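Local coordinates for citrate lyase subunit beta-like protein (Mycobacterium tuberculosis H37Rv, PDB 6CHU), which acts as a magnesium-dependent lyase of the HpcH/HpaI aldolase family, serving as a bifunctional enzyme in itaconate dissimilation and leucine catabolism, at residues T94-E102 / R113-G124; M140-L151 / Y163-I174. All coordinates share one frame; numbering follows the deposited sequence.

Interaction 1. Residues T94-E102 / R113-G124; sequences TTVMLPKAE and RDVIALVETARG. With MG (magnesium ion), chain B; EDO (1,2-ethanediol), chain G.
K100 and E120 meet where two parallel strands run out into loops beside the magnesium ion. The E120 carboxylate is shared: OE1 binds the metal at 2.1 Å, while OE2 receives the backbone N-H of K100 on its anti lone pair (K100 N to E120 OE2, 2.9 Å). To get there, CG of E120 takes the crowded position between its own N and carbonyl carbon (chi1 48°), and the chain then extends. The lysine is bent at chi2, and its CD lies 3.3 Å from E120 OE2; its ammonium forms salt bridges with E44 and D45 and donates a hydrogen bond to the metal ligand D146, so a long cation suits this gathering of acids and probably eases their mutual repulsion.

Farther along, the side chain of E102 comes across that of T121 almost perpendicularly. T121 OG1 donates to the anti lone pair of E102 OE1 at 2.6 Å and accepts from G124 N, capping the helix that begins at A122. Threonine can do both with one hydroxyl, and the acceptor E102 fixes the direction of its proton.

Below the loops, the side chains alternate between two faces. T95, M97 and I116 turn to the barrel interior; M97 runs out extended and bends at chi3, laying CE 4.0 Å from CG2 of I116. V96 and V115 face the outer helices, their CG2 methyls 4.1 Å apart. A117 and A101 are small enough for their CB atoms to meet at 3.8 Å. V96 and L98 each donate and accept along a nearly straight ladder, from D114 to L118. This is the parallel beta-alpha-beta unit of a TIM barrel, with the metal site at the C-terminal ends of its strands.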
loop_
_atom_site.group_PDB
_atom_site.type_symbol
_atom_site.label_atom_id
_atom_site.label_comp_id
_atom_site.label_asym_id
_atom_site.label_seq_id
_atom_site.Cartn_x
_atom_site.Cartn_y
_atom_site.Cartn_z
ATOM N N THR A 94 -1.571 3.419 -32.961
ATOM C CA THR A 94 -2.638 4.073 -32.217
ATOM C C THR A 94 -2.382 4.141 -30.724
ATOM O O THR A 94 -3.064 4.913 -30.032
ATOM C CB THR A 94 -3.967 3.326 -32.410
ATOM O OG1 THR A 94 -3.834 2.013 -31.848
ATOM C CG2 THR A 94 -4.325 3.211 -33.874
ATOM N N THR A 95 -1.443 3.357 -30.205
ATOM C CA THR A 95 -1.284 3.167 -28.769
ATOM C C THR A 95 0.141 3.514 -28.373
ATOM O O THR A 95 1.099 3.011 -28.979
ATOM C CB THR A 95 -1.632 1.723 -28.379
ATOM O OG1 THR A 95 -2.974 1.439 -28.792
ATOM C CG2 THR A 95 -1.510 1.506 -26.864
ATOM N N VAL A 96 0.278 4.400 -27.388
ATOM C CA VAL A 96 1.586 4.812 -26.896
ATOM C C VAL A 96 1.736 4.402 -25.437
ATOM O O VAL A 96 0.759 4.278 -24.689
ATOM C CB VAL A 96 1.821 6.331 -27.054
ATOM C CG1 VAL A 96 1.834 6.721 -28.534
ATOM C CG2 VAL A 96 0.765 7.129 -26.278
ATOM N N MET A 97 2.985 4.211 -25.036
ATOM C CA MET A 97 3.349 3.972 -23.648
ATOM C C MET A 97 4.025 5.232 -23.130
ATOM O O MET A 97 4.993 5.710 -23.733
ATOM C CB MET A 97 4.276 2.759 -23.513
ATOM C CG MET A 97 4.729 2.507 -22.077
ATOM S SD MET A 97 5.778 1.036 -21.937
ATOM C CE MET A 97 4.588 -0.271 -22.181
ATOM N N LEU A 98 3.498 5.776 -22.029
ATOM C CA LEU A 98 3.979 7.027 -21.463
ATOM C C LEU A 98 4.867 6.740 -20.258
ATOM O O LEU A 98 4.351 6.314 -19.213
ATOM C CB LEU A 98 2.803 7.906 -21.047
ATOM C CG LEU A 98 3.189 9.195 -20.305
ATOM C CD1 LEU A 98 3.890 10.164 -21.218
ATOM C CD2 LEU A 98 1.950 9.835 -19.651
ATOM N N PRO A 99 6.174 6.960 -20.338
ATOM C CA PRO A 99 7.038 6.714 -19.178
ATOM C C PRO A 99 6.936 7.866 -18.194
ATOM O O PRO A 99 6.521 8.980 -18.534
ATOM C CB PRO A 99 8.438 6.637 -19.799
ATOM C CG PRO A 99 8.360 7.646 -20.920
ATOM C CD PRO A 99 6.934 7.532 -21.467
ATOM N N LYS A 100 7.356 7.585 -16.960
ATOM C CA LYS A 100 7.273 8.551 -15.868
ATOM C C LYS A 100 5.885 9.189 -15.816
ATOM O O LYS A 100 5.739 10.391 -15.575
ATOM C CB LYS A 100 8.362 9.631 -15.980
ATOM C CG LYS A 100 9.795 9.157 -15.600
ATOM C CD LYS A 100 10.475 8.383 -16.745
ATOM C CE LYS A 100 11.859 7.866 -16.323
ATOM N NZ LYS A 100 12.621 7.305 -17.489
ATOM N N ALA A 101 4.853 8.381 -16.050
ATOM C CA ALA A 101 3.494 8.918 -16.029
ATOM C C ALA A 101 3.154 9.406 -14.624
ATOM O O ALA A 101 3.257 8.649 -13.653
ATOM C CB ALA A 101 2.491 7.855 -16.486
ATOM N N GLU A 102 2.744 10.675 -14.503
ATOM C CA GLU A 102 2.574 11.267 -13.182
ATOM C C GLU A 102 1.258 11.984 -12.945
ATOM O O GLU A 102 1.028 12.429 -11.816
ATOM C CB GLU A 102 3.735 12.230 -12.877
ATOM C CG GLU A 102 5.035 11.475 -12.632
ATOM C CD GLU A 102 6.202 12.376 -12.301
ATOM O OE1 GLU A 102 7.036 11.967 -11.462
ATOM O OE2 GLU A 102 6.287 13.487 -12.875
ATOM N N ARG A 113 -4.957 9.341 -28.741
ATOM C CA ARG A 113 -4.247 8.066 -28.697
ATOM C C ARG A 113 -4.683 7.242 -27.486
ATOM O O ARG A 113 -5.143 7.779 -26.475
ATOM C CB ARG A 113 -2.734 8.300 -28.652
ATOM C CG ARG A 113 -2.211 9.095 -29.843
ATOM C CD ARG A 113 -0.814 9.680 -29.575
ATOM N NE ARG A 113 -0.471 10.696 -30.569
ATOM C CZ ARG A 113 -0.719 11.996 -30.417
ATOM N NH1 ARG A 113 -1.299 12.444 -29.307
ATOM N NH2 ARG A 113 -0.376 12.854 -31.365
ATOM N N ASP A 114 -4.564 5.917 -27.609
ATOM C CA ASP A 114 -4.659 5.032 -26.452
ATOM C C ASP A 114 -3.329 5.045 -25.713
ATOM O O ASP A 114 -2.264 5.096 -26.336
ATOM C CB ASP A 114 -5.009 3.600 -26.878
ATOM C CG ASP A 114 -6.478 3.436 -27.288
ATOM O OD1 ASP A 114 -7.287 4.383 -27.126
ATOM O OD2 ASP A 114 -6.824 2.340 -27.776
ATOM N N VAL A 115 -3.381 5.000 -24.379
ATOM C CA VAL A 115 -2.192 5.211 -23.556
ATOM C C VAL A 115 -2.008 4.065 -22.574
ATOM O O VAL A 115 -2.936 3.719 -21.833
ATOM C CB VAL A 115 -2.261 6.550 -22.797
ATOM C CG1 VAL A 115 -0.999 6.750 -21.940
ATOM C CG2 VAL A 115 -2.433 7.703 -23.786
ATOM N N ILE A 116 -0.806 3.495 -22.552
ATOM C CA ILE A 116 -0.358 2.644 -21.455
ATOM C C ILE A 116 0.531 3.508 -20.577
ATOM O O ILE A 116 1.608 3.936 -21.000
ATOM C CB ILE A 116 0.381 1.403 -21.973
ATOM C CG1 ILE A 116 -0.567 0.609 -22.875
ATOM C CG2 ILE A 116 0.881 0.536 -20.797
ATOM C CD1 ILE A 116 0.061 -0.552 -23.599
ATOM N N ALA A 117 0.076 3.792 -19.359
ATOM C CA ALA A 117 0.816 4.648 -18.442
ATOM C C ALA A 117 1.819 3.797 -17.673
ATOM O O ALA A 117 1.441 2.814 -17.020
ATOM C CB ALA A 117 -0.138 5.359 -17.483
ATOM N N LEU A 118 3.091 4.162 -17.773
ATOM C CA LEU A 118 4.171 3.466 -17.079
ATOM C C LEU A 118 4.511 4.308 -15.854
ATOM O O LEU A 118 5.139 5.367 -15.959
ATOM C CB LEU A 118 5.366 3.261 -18.007
ATOM C CG LEU A 118 6.704 2.863 -17.380
ATOM C CD1 LEU A 118 6.567 1.595 -16.541
ATOM C CD2 LEU A 118 7.755 2.658 -18.494
ATOM N N VAL A 119 4.059 3.844 -14.694
ATOM C CA VAL A 119 4.310 4.511 -13.422
ATOM C C VAL A 119 5.648 4.024 -12.870
ATOM O O VAL A 119 5.840 2.824 -12.642
ATOM C CB VAL A 119 3.168 4.244 -12.429
ATOM C CG1 VAL A 119 3.534 4.745 -11.024
ATOM C CG2 VAL A 119 1.875 4.921 -12.915
ATOM N N GLU A 120 6.576 4.961 -12.665
ATOM C CA GLU A 120 7.924 4.636 -12.212
ATOM C C GLU A 120 8.514 5.790 -11.411
ATOM O O GLU A 120 9.735 5.976 -11.389
ATOM C CB GLU A 120 8.829 4.264 -13.415
ATOM C CG GLU A 120 8.750 5.246 -14.585
ATOM C CD GLU A 120 9.432 4.746 -15.843
ATOM O OE1 GLU A 120 10.225 3.771 -15.755
ATOM O OE2 GLU A 120 9.164 5.338 -16.924
ATOM N N THR A 121 7.656 6.585 -10.763
ATOM C CA THR A 121 8.066 7.641 -9.851
ATOM C C THR A 121 7.071 7.676 -8.703
ATOM O O THR A 121 5.959 7.149 -8.808
ATOM C CB THR A 121 8.098 9.030 -10.509
ATOM O OG1 THR A 121 6.755 9.432 -10.830
ATOM C CG2 THR A 121 8.944 9.027 -11.782
ATOM N N ALA A 122 7.489 8.307 -7.600
ATOM C CA ALA A 122 6.617 8.427 -6.435
ATOM C C ALA A 122 5.339 9.185 -6.766
ATOM O O ALA A 122 4.254 8.799 -6.321
ATOM C CB ALA A 122 7.359 9.113 -5.291
ATOM N N ARG A 123 5.443 10.280 -7.526
ATOM C CA ARG A 123 4.240 11.032 -7.875
ATOM C C ARG A 123 3.274 10.167 -8.672
ATOM O O ARG A 123 2.053 10.243 -8.480
ATOM C CB ARG A 123 4.599 12.294 -8.668
ATOM C CG ARG A 123 3.374 13.098 -9.107
ATOM C CD ARG A 123 2.682 13.690 -7.897
ATOM N NE ARG A 123 3.481 14.769 -7.325
ATOM C CZ ARG A 123 3.299 16.058 -7.589
ATOM N NH1 ARG A 123 2.325 16.444 -8.407
ATOM N NH2 ARG A 123 4.088 16.962 -7.025
ATOM N N GLY A 124 3.805 9.335 -9.574
ATOM C CA GLY A 124 2.942 8.452 -10.342
ATOM C C GLY A 124 2.246 7.429 -9.463
ATOM O O GLY A 124 1.083 7.090 -9.688
HETATM MG MG MG B . 11.977 3.338 -16.853
HETATM C C1 EDO G . -0.859 8.786 -35.496
HETATM O O1 EDO G . -0.871 7.420 -35.935
HETATM C C2 EDO G . -0.305 8.847 -34.080
HETATM O O2 EDO G . -0.560 10.142 -33.530
HETATM O O HOH W 1 -5.228 0.338 -27.783
HETATM O O HOH W 2 11.321 4.671 -18.322
HETATM O O HOH W 3 5.791 7.782 -12.904
HETATM O O HOH W 4 0.683 14.704 -10.415
HETATM O O HOH W 5 12.510 1.944 -15.262
HETATM O O HOH W 6 13.792 3.059 -17.912
#

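Interaction 2. Residues M140-L151 / Y163-I174. With MG (magnesium ion), chain B; ACT (acetate ion), chain C.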
loop_
_atom_site.group_PDB
_atom_site.type_symbol
_atom_site.label_atom_id
_atom_site.label_comp_id
_atom_site.label_asym_id
_atom_site.label_seq_id
_atom_site.Cartn_x
_atom_site.Cartn_y
_atom_site.Cartn_z
ATOM N N MET A 140 -1.920 -0.039 -17.359
ATOM C CA MET A 140 -0.971 0.486 -16.389
ATOM C C MET A 140 0.203 -0.473 -16.300
ATOM O O MET A 140 0.004 -1.690 -16.194
ATOM C CB MET A 140 -1.587 0.640 -14.996
ATOM C CG MET A 140 -2.859 1.492 -14.919
ATOM S SD MET A 140 -2.454 3.245 -15.059
ATOM C CE MET A 140 -1.663 3.539 -13.477
ATOM N N MET A 141 1.406 0.079 -16.336
ATOM C CA MET A 141 2.643 -0.651 -16.102
ATOM C C MET A 141 3.375 0.022 -14.951
ATOM O O MET A 141 3.121 1.186 -14.623
ATOM C CB MET A 141 3.515 -0.664 -17.373
ATOM C CG MET A 141 4.726 -1.574 -17.316
ATOM S SD MET A 141 5.633 -1.408 -18.866
ATOM C CE MET A 141 7.155 -2.230 -18.394
ATOM N N TRP A 142 4.310 -0.699 -14.335
ATOM C CA TRP A 142 5.177 -0.064 -13.361
ATOM C C TRP A 142 6.627 -0.379 -13.697
ATOM O O TRP A 142 6.928 -1.316 -14.444
ATOM C CB TRP A 142 4.824 -0.478 -11.921
ATOM C CG TRP A 142 5.214 -1.880 -11.569
ATOM C CD1 TRP A 142 4.648 -3.035 -12.022
ATOM C CD2 TRP A 142 6.258 -2.262 -10.676
ATOM N NE1 TRP A 142 5.282 -4.127 -11.464
ATOM C CE2 TRP A 142 6.278 -3.677 -10.635
ATOM C CE3 TRP A 142 7.176 -1.545 -9.900
ATOM C CZ2 TRP A 142 7.188 -4.391 -9.861
ATOM C CZ3 TRP A 142 8.081 -2.255 -9.117
ATOM C CH2 TRP A 142 8.078 -3.669 -9.101
ATOM N N GLY A 143 7.526 0.464 -13.191
ATOM C CA GLY A 143 8.945 0.288 -13.466
ATOM C C GLY A 143 9.793 0.437 -12.221
ATOM O O GLY A 143 9.864 1.526 -11.644
ATOM N N ALA A 144 10.460 -0.638 -11.805
ATOM C CA ALA A 144 11.111 -0.625 -10.498
ATOM C C ALA A 144 12.390 0.211 -10.508
ATOM O O ALA A 144 12.699 0.892 -9.523
ATOM C CB ALA A 144 11.405 -2.060 -10.050
ATOM N N GLU A 145 13.163 0.166 -11.596
ATOM C CA GLU A 145 14.475 0.811 -11.552
ATOM C C GLU A 145 14.362 2.332 -11.565
ATOM O O GLU A 145 15.065 3.009 -10.804
ATOM C CB GLU A 145 15.350 0.315 -12.697
ATOM C CG GLU A 145 15.808 -1.112 -12.479
ATOM C CD GLU A 145 14.715 -2.131 -12.765
ATOM O OE1 GLU A 145 13.732 -1.778 -13.463
ATOM O OE2 GLU A 145 14.845 -3.284 -12.290
ATOM N N ASP A 146 13.510 2.892 -12.435
ATOM C CA ASP A 146 13.291 4.341 -12.408
ATOM C C ASP A 146 12.602 4.774 -11.116
ATOM O O ASP A 146 12.862 5.880 -10.617
ATOM C CB ASP A 146 12.470 4.803 -13.625
ATOM C CG ASP A 146 13.344 5.231 -14.807
ATOM O OD1 ASP A 146 14.353 5.937 -14.586
ATOM O OD2 ASP A 146 13.010 4.874 -15.969
ATOM N N LEU A 147 11.738 3.925 -10.554
ATOM C CA LEU A 147 11.138 4.250 -9.261
ATOM C C LEU A 147 12.225 4.474 -8.217
ATOM O O LEU A 147 12.277 5.525 -7.568
ATOM C CB LEU A 147 10.179 3.140 -8.828
ATOM C CG LEU A 147 9.615 3.297 -7.413
ATOM C CD1 LEU A 147 8.694 4.497 -7.341
ATOM C CD2 LEU A 147 8.908 2.020 -6.953
ATOM N N ILE A 148 13.134 3.509 -8.075
ATOM C CA ILE A 148 14.194 3.633 -7.080
ATOM C C ILE A 148 15.125 4.784 -7.423
ATOM O O ILE A 148 15.600 5.501 -6.535
ATOM C CB ILE A 148 14.965 2.304 -6.962
ATOM C CG1 ILE A 148 14.049 1.217 -6.400
ATOM C CG2 ILE A 148 16.271 2.490 -6.148
ATOM C CD1 ILE A 148 13.629 1.437 -4.979
ATOM N N ALA A 149 15.434 4.962 -8.712
ATOM C CA ALA A 149 16.348 6.033 -9.089
ATOM C C ALA A 149 15.778 7.389 -8.689
ATOM O O ALA A 149 16.469 8.209 -8.075
ATOM C CB ALA A 149 16.617 5.996 -10.592
ATOM N N THR A 150 14.513 7.635 -9.028
ATOM C CA THR A 150 13.914 8.933 -8.745
ATOM C C THR A 150 13.584 9.108 -7.271
ATOM O O THR A 150 13.508 10.248 -6.800
ATOM C CB THR A 150 12.668 9.143 -9.617
ATOM O OG1 THR A 150 11.716 8.097 -9.386
ATOM C CG2 THR A 150 13.047 9.143 -11.101
ATOM N N LEU A 151 13.404 8.012 -6.526
ATOM C CA LEU A 151 13.321 8.109 -5.071
ATOM C C LEU A 151 14.638 8.546 -4.446
ATOM O O LEU A 151 14.637 9.065 -3.328
ATOM C CB LEU A 151 12.897 6.760 -4.461
ATOM C CG LEU A 151 11.433 6.347 -4.648
ATOM C CD1 LEU A 151 11.210 4.887 -4.214
ATOM C CD2 LEU A 151 10.491 7.261 -3.873
ATOM N N TYR A 163 12.035 -8.241 -4.662
ATOM C CA TYR A 163 11.803 -6.806 -4.676
ATOM C C TYR A 163 11.871 -6.240 -3.262
ATOM O O TYR A 163 11.427 -6.867 -2.296
ATOM C CB TYR A 163 10.430 -6.497 -5.285
ATOM C CG TYR A 163 10.397 -6.473 -6.798
ATOM C CD1 TYR A 163 11.287 -5.687 -7.519
ATOM C CD2 TYR A 163 9.476 -7.243 -7.503
ATOM C CE1 TYR A 163 11.254 -5.659 -8.912
ATOM C CE2 TYR A 163 9.433 -7.224 -8.897
ATOM C CZ TYR A 163 10.328 -6.433 -9.592
ATOM O OH TYR A 163 10.291 -6.410 -10.974
ATOM N N ARG A 164 12.414 -5.024 -3.144
ATOM C CA ARG A 164 12.311 -4.309 -1.879
ATOM C C ARG A 164 10.869 -3.831 -1.684
ATOM O O ARG A 164 10.063 -3.825 -2.614
ATOM C CB ARG A 164 13.302 -3.146 -1.836
ATOM C CG ARG A 164 14.770 -3.619 -1.848
ATOM C CD ARG A 164 15.762 -2.467 -1.890
ATOM N NE ARG A 164 17.140 -2.974 -2.008
ATOM C CZ ARG A 164 17.851 -3.471 -1.004
ATOM N NH1 ARG A 164 17.348 -3.538 0.228
ATOM N NH2 ARG A 164 19.084 -3.918 -1.226
ATOM N N ASP A 165 10.547 -3.430 -0.450
ATOM C CA ASP A 165 9.145 -3.237 -0.077
ATOM C C ASP A 165 8.468 -2.128 -0.878
ATOM O O ASP A 165 7.310 -2.283 -1.297
ATOM C CB ASP A 165 9.031 -2.956 1.423
ATOM C CG ASP A 165 9.145 -4.218 2.269
ATOM O OD1 ASP A 165 9.245 -5.329 1.690
ATOM O OD2 ASP A 165 9.130 -4.098 3.518
ATOM N N VAL A 166 9.144 -0.985 -1.084
ATOM C CA VAL A 166 8.467 0.094 -1.812
ATOM C C VAL A 166 8.164 -0.333 -3.241
ATOM O O VAL A 166 7.140 0.069 -3.817
ATOM C CB VAL A 166 9.269 1.417 -1.763
ATOM C CG1 VAL A 166 10.513 1.360 -2.658
ATOM C CG2 VAL A 166 8.358 2.593 -2.166
ATOM N N ALA A 167 9.004 -1.200 -3.820
ATOM C CA ALA A 167 8.715 -1.734 -5.148
ATOM C C ALA A 167 7.498 -2.653 -5.119
ATOM O O ALA A 167 6.613 -2.559 -5.982
ATOM C CB ALA A 167 9.945 -2.471 -5.690
ATOM N N ARG A 168 7.438 -3.555 -4.140
ATOM C CA ARG A 168 6.255 -4.396 -3.987
ATOM C C ARG A 168 5.005 -3.552 -3.792
ATOM O O ARG A 168 3.936 -3.880 -4.320
ATOM C CB ARG A 168 6.442 -5.353 -2.812
ATOM C CG ARG A 168 7.646 -6.257 -2.987
ATOM C CD ARG A 168 8.049 -6.887 -1.655
ATOM N NE ARG A 168 7.249 -8.052 -1.305
ATOM C CZ ARG A 168 7.728 -9.294 -1.256
ATOM N NH1 ARG A 168 9.005 -9.526 -1.536
ATOM N NH2 ARG A 168 6.934 -10.306 -0.922
ATOM N N HIS A 169 5.126 -2.454 -3.045
ATOM C CA HIS A 169 3.979 -1.592 -2.769
ATOM C C HIS A 169 3.452 -0.955 -4.052
ATOM O O HIS A 169 2.238 -0.932 -4.303
ATOM C CB HIS A 169 4.408 -0.526 -1.757
ATOM C CG HIS A 169 3.292 0.314 -1.207
ATOM N ND1 HIS A 169 2.708 0.060 0.012
ATOM C CD2 HIS A 169 2.722 1.450 -1.670
ATOM C CE1 HIS A 169 1.799 0.987 0.264
ATOM N NE2 HIS A 169 1.787 1.843 -0.741
ATOM N N VAL A 170 4.358 -0.437 -4.886
ATOM C CA VAL A 170 3.944 0.193 -6.145
ATOM C C VAL A 170 3.388 -0.843 -7.117
ATOM O O VAL A 170 2.420 -0.575 -7.852
ATOM C CB VAL A 170 5.127 0.980 -6.742
ATOM C CG1 VAL A 170 4.824 1.444 -8.174
ATOM C CG2 VAL A 170 5.475 2.175 -5.835
ATOM N N ARG A 171 3.980 -2.045 -7.139
ATOM C CA ARG A 171 3.447 -3.135 -7.959
ATOM C C ARG A 171 1.974 -3.402 -7.657
ATOM O O ARG A 171 1.139 -3.459 -8.567
ATOM C CB ARG A 171 4.269 -4.394 -7.715
ATOM C CG ARG A 171 3.944 -5.565 -8.628
ATOM C CD ARG A 171 4.834 -6.725 -8.198
ATOM N NE ARG A 171 4.912 -7.802 -9.172
ATOM C CZ ARG A 171 5.458 -8.988 -8.903
ATOM N NH1 ARG A 171 5.930 -9.234 -7.680
ATOM N NH2 ARG A 171 5.524 -9.930 -9.843
ATOM N N SER A 172 1.645 -3.602 -6.379
ATOM C CA SER A 172 0.253 -3.802 -5.979
ATOM C C SER A 172 -0.598 -2.579 -6.289
ATOM O O SER A 172 -1.753 -2.711 -6.720
ATOM C CB SER A 172 0.172 -4.138 -4.486
ATOM O OG SER A 172 0.817 -5.373 -4.206
ATOM N N THR A 173 -0.060 -1.379 -6.050
ATOM C CA THR A 173 -0.799 -0.156 -6.361
ATOM C C THR A 173 -1.237 -0.130 -7.823
ATOM O O THR A 173 -2.392 0.187 -8.137
ATOM C CB THR A 173 0.062 1.069 -6.035
ATOM O OG1 THR A 173 0.343 1.095 -4.628
ATOM C CG2 THR A 173 -0.660 2.358 -6.427
ATOM N N ILE A 174 -0.325 -0.466 -8.733
ATOM C CA ILE A 174 -0.617 -0.389 -10.165
ATOM C C ILE A 174 -1.586 -1.484 -10.589
ATOM O O ILE A 174 -2.481 -1.252 -11.411
ATOM C CB ILE A 174 0.703 -0.434 -10.966
ATOM C CG1 ILE A 174 1.103 0.986 -11.344
ATOM C CG2 ILE A 174 0.616 -1.339 -12.212
ATOM C CD1 ILE A 174 1.305 1.860 -10.177
HETATM MG MG MG B . 11.977 3.338 -16.853
HETATM C C ACT C . 11.950 -1.169 1.623
HETATM O O ACT C . 12.387 -2.362 1.469
HETATM O OXT ACT C . 11.102 -0.517 0.913
HETATM C CH3 ACT C . 12.517 -0.371 2.864
HETATM O O HOH W 5 12.510 1.944 -15.262
HETATM O O HOH W 6 13.792 3.059 -17.912
HETATM O O HOH W 2 11.321 4.671 -18.322
#
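W142 has more surface buried than any other residue here, packed among Y163, A167, V170, R171 and I174. Its six-membered ring points an edge at the face of Y163 in a T-shaped stack, with centroids 5.0 Å apart and planes at 63°; CH2 of the indole comes 3.6 Å from CZ of the tyrosine. A167 CB meets CZ3, its small side chain leaving room for the ring. Over one indole face lies the aliphatic part of R171, whose CB forms a CH-pi contact 3.9 Å from the centroid of the six-membered ring. R171 CG is anti to the backbone N (chi1 -173°) and the chain stays extended as far as NE, which carries the methylenes across the indole before the guanidinium reaches D187. The indole NE1 bonds to the same aspartate, so both polar ends share one acid while the hydrocarbon surfaces pack.

I174, second in buried surface, fills the strand end of the interface. Its two branches divide the work: CG1 rests 4.0 Å from W142 CB, and CG2 lies 4.1 Å from M140 CB. A beta-branched side chain thus spans two strand residues.

L147 and V170 link helix to helix, reaching tip to tip with L147 CD2 3.6 Å from V170 CG2. I148, next in the helix, and L151, one turn on from L147, both use CD1 to touch CG1 of V166. At the start of helix 165-180, an acetate ion, probably from the crystallisation liquor, accepts from the backbone N-H groups of D165 and V166.

The segments meet chiefly through aromatic and aliphatic groups, and no hydrogen bond links them directly. The directional part lies in the common acid D187; the rest probably depends on how closely the apolar surfaces fit, including those by which helix 144-151, with the magnesium ligand D146 in its first turn, packs on V166 and V170.

Overall arrangement
Both segments of interaction 1 precede those of interaction 2 in the sequence, and their centres lie about 14 Å apart in one TIM barrel. Strands 114-119 and 137-142 are neighbours in the closed sheet, and A117 and V119 probably bond to M141 through their backbones, so the two contacts adjoin directly. Interaction 1 joins two strands of the barrel wall, whereas interaction 2 packs helix 165-180 against the next strand and the short helix 144-151. Each contributes one protein ligand to the same magnesium ion, E120 and D146, and three waters are common to both. D146 also packs on P263 of the second subunit of the homotrimer, which places the metal site close to a subunit interface.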